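PDB 5CWQ: designed helical repeat protein from Synthetic construct, which has no assigned biological function, being a computationally designed scaffold of stacked helices built to explore the repeat protein architectures accessible to design. Local coordinates for residues Leu50-Cys55 with Leu107-Cys112. Residues are numbered along the deposited sequence; the frame is centred on the assembly and turned at random.
Sequences LARVAC and LAEVAC
E109 reaches across to A51 and R52 of helix 33-57, its carboxylate set between a methyl and a guanidinium. CG stands anti to the carbonyl carbon (chi1 -68°), and the extended chain beyond it carries the carboxylate over. E109 OE1 lies 4.0 Å from A51 CB; OE2 faces R52, whose NE is 3.6 Å from it in a long salt bridge. The guanidinium and carboxylate planes are turned 81° apart, so the pair does not meet as a flat two-pronged bridge. A water links the two groups, donating to E109 OE2 and accepting only a weak bond from R52 NH2. Q48 adds a weak hydrogen bond to the same oxygen. C55 SG rests 3.8 Å from E109 O. One residue on, V110 places CG2 3.7 Å from A51 CB, an apolar contact where the backbones come closest. The two segments run nearly parallel, 13° apart, with axes 9.3 Å apart at closest, a spacing consistent with the small A51 side chain. A disulfide from C55 to C113 also cross-links these two helices covalently, and C112 is joined likewise to C170 of helix 147-171. Helix 60-86 packs on A54 and L107, helix 5-30 on L50 and V53, while helix 147-171 continues the row beyond A108 and E109.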
ATOM      1  N   LEU A  50      -7.332 -11.068   4.331  1.00 37.48           N
ATOM      2  CA  LEU A  50      -7.194 -12.510   4.146  1.00 37.68           C
ATOM      3  C   LEU A  50      -5.783 -12.980   4.489  1.00 37.25           C
ATOM      4  O   LEU A  50      -5.600 -14.037   5.094  1.00 39.66           O
ATOM      5  CB  LEU A  50      -7.536 -12.902   2.707  1.00 36.51           C
ATOM      6  CG  LEU A  50      -8.998 -12.738   2.286  1.00 36.16           C
ATOM      7  CD1 LEU A  50      -9.132 -12.861   0.773  1.00 35.94           C
ATOM      8  CD2 LEU A  50      -9.882 -13.758   2.985  1.00 37.47           C
ATOM      9  N   ALA A  51      -4.789 -12.191   4.099  1.00 34.45           N
ATOM     10  CA  ALA A  51      -3.395 -12.525   4.367  1.00 32.81           C
ATOM     11  C   ALA A  51      -3.114 -12.538   5.867  1.00 32.47           C
ATOM     12  O   ALA A  51      -2.431 -13.429   6.374  1.00 31.82           O
ATOM     13  CB  ALA A  51      -2.473 -11.544   3.662  1.00 31.20           C
ATOM     14  N   ARG A  52      -3.645 -11.545   6.572  1.00 33.73           N
ATOM     15  CA  ARG A  52      -3.429 -11.436   8.009  1.00 36.71           C
ATOM     16  C   ARG A  52      -4.136 -12.561   8.762  1.00 36.21           C
ATOM     17  O   ARG A  52      -3.639 -13.036   9.784  1.00 34.85           O
ATOM     18  CB  ARG A  52      -3.901 -10.072   8.515  1.00 42.16           C
ATOM     19  CG  ARG A  52      -2.933  -8.946   8.194  1.00 48.36           C
ATOM     20  CD  ARG A  52      -3.446  -7.599   8.667  1.00 56.11           C
ATOM     21  NE  ARG A  52      -2.351  -6.651   8.869  1.00 63.70           N
ATOM     22  CZ  ARG A  52      -1.814  -6.342  10.049  1.00 71.78           C
ATOM     23  NH1 ARG A  52      -2.263  -6.890  11.175  1.00 74.07           N
ATOM     24  NH2 ARG A  52      -0.820  -5.467  10.103  1.00 75.23           N
ATOM     25  N   VAL A  53      -5.290 -12.987   8.254  1.00 37.92           N
ATOM     26  CA  VAL A  53      -5.999 -14.128   8.827  1.00 40.11           C
ATOM     27  C   VAL A  53      -5.167 -15.392   8.634  1.00 41.54           C
ATOM     28  O   VAL A  53      -5.059 -16.220   9.538  1.00 42.22           O
ATOM     29  CB  VAL A  53      -7.400 -14.314   8.189  1.00 40.68           C
ATOM     30  CG1 VAL A  53      -8.006 -15.670   8.558  1.00 41.43           C
ATOM     31  CG2 VAL A  53      -8.330 -13.195   8.621  1.00 40.93           C
ATOM     32  N   ALA A  54      -4.583 -15.535   7.448  1.00 41.92           N
ATOM     33  CA  ALA A  54      -3.726 -16.677   7.151  1.00 42.98           C
ATOM     34  C   ALA A  54      -2.511 -16.686   8.078  1.00 41.51           C
ATOM     35  O   ALA A  54      -2.124 -17.736   8.594  1.00 43.45           O
ATOM     36  CB  ALA A  54      -3.285 -16.647   5.695  1.00 42.88           C
ATOM     37  N   CYS A  55      -1.922 -15.510   8.284  1.00 37.55           N
ATOM     38  CA  CYS A  55      -0.779 -15.355   9.180  1.00 35.35           C
ATOM     39  C   CYS A  55      -1.106 -15.797  10.605  1.00 38.31           C
ATOM     40  O   CYS A  55      -0.286 -16.427  11.268  1.00 39.64           O
ATOM     41  CB  CYS A  55      -0.305 -13.896   9.198  1.00 31.44           C
ATOM     42  SG  CYS A  55       0.511 -13.336   7.683  1.00 43.87           S
ATOM     43  N   LEU A 107       1.463  -9.038  -0.367  1.00 28.18           N
ATOM     44  CA  LEU A 107       2.433 -10.020  -0.844  1.00 29.78           C
ATOM     45  C   LEU A 107       3.600 -10.156   0.131  1.00 30.54           C
ATOM     46  O   LEU A 107       4.112 -11.253   0.350  1.00 31.75           O
ATOM     47  CB  LEU A 107       2.959  -9.641  -2.231  1.00 30.17           C
ATOM     48  CG  LEU A 107       1.979  -9.749  -3.402  1.00 30.23           C
ATOM     49  CD1 LEU A 107       2.591  -9.143  -4.655  1.00 30.80           C
ATOM     50  CD2 LEU A 107       1.583 -11.193  -3.653  1.00 31.25           C
ATOM     51  N   ALA A 108       4.020  -9.037   0.707  1.00 30.40           N
ATOM     52  CA  ALA A 108       5.111  -9.033   1.672  1.00 30.90           C
ATOM     53  C   ALA A 108       4.720  -9.795   2.936  1.00 30.32           C
ATOM     54  O   ALA A 108       5.486 -10.621   3.434  1.00 29.69           O
ATOM     55  CB  ALA A 108       5.507  -7.607   2.012  1.00 30.72           C
ATOM     56  N   GLU A 109       3.522  -9.511   3.443  1.00 30.66           N
ATOM     57  CA  GLU A 109       2.995 -10.176   4.631  1.00 32.57           C
ATOM     58  C   GLU A 109       2.948 -11.692   4.451  1.00 33.44           C
ATOM     59  O   GLU A 109       3.354 -12.441   5.340  1.00 34.07           O
ATOM     60  CB  GLU A 109       1.594  -9.645   4.961  1.00 34.56           C
ATOM     61  CG  GLU A 109       1.570  -8.182   5.420  1.00 36.14           C
ATOM     62  CD  GLU A 109       0.184  -7.555   5.367  1.00 37.92           C
ATOM     63  OE1 GLU A 109      -0.686  -8.068   4.632  1.00 39.25           O
ATOM     64  OE2 GLU A 109      -0.034  -6.539   6.062  1.00 37.76           O
ATOM     65  N   VAL A 110       2.457 -12.142   3.301  1.00 33.39           N
ATOM     66  CA  VAL A 110       2.386 -13.573   3.024  1.00 34.92           C
ATOM     67  C   VAL A 110       3.790 -14.164   2.946  1.00 36.74           C
ATOM     68  O   VAL A 110       4.052 -15.232   3.498  1.00 37.57           O
ATOM     69  CB  VAL A 110       1.630 -13.868   1.708  1.00 34.95           C
ATOM     70  CG1 VAL A 110       1.726 -15.349   1.348  1.00 36.23           C
ATOM     71  CG2 VAL A 110       0.178 -13.453   1.834  1.00 34.74           C
ATOM     72  N   ALA A 111       4.688 -13.465   2.261  1.00 37.43           N
ATOM     73  CA  ALA A 111       6.054 -13.941   2.088  1.00 38.73           C
ATOM     74  C   ALA A 111       6.725 -14.152   3.440  1.00 38.73           C
ATOM     75  O   ALA A 111       7.350 -15.188   3.675  1.00 39.90           O
ATOM     76  CB  ALA A 111       6.852 -12.964   1.247  1.00 38.38           C
ATOM     77  N   CYS A 112       6.583 -13.173   4.329  1.00 37.39           N
ATOM     78  CA  CYS A 112       7.175 -13.258   5.659  1.00 37.74           C
ATOM     79  C   CYS A 112       6.544 -14.375   6.484  1.00 37.59           C
ATOM     80  O   CYS A 112       7.248 -15.167   7.110  1.00 37.92           O
ATOM     81  CB  CYS A 112       7.031 -11.924   6.397  1.00 37.83           C
ATOM     82  SG  CYS A 112       7.987 -10.564   5.676  1.00 34.47           S
TER
HETATM   83  O   HOH W   1       1.486  -5.610   7.869  1.00 38.02           O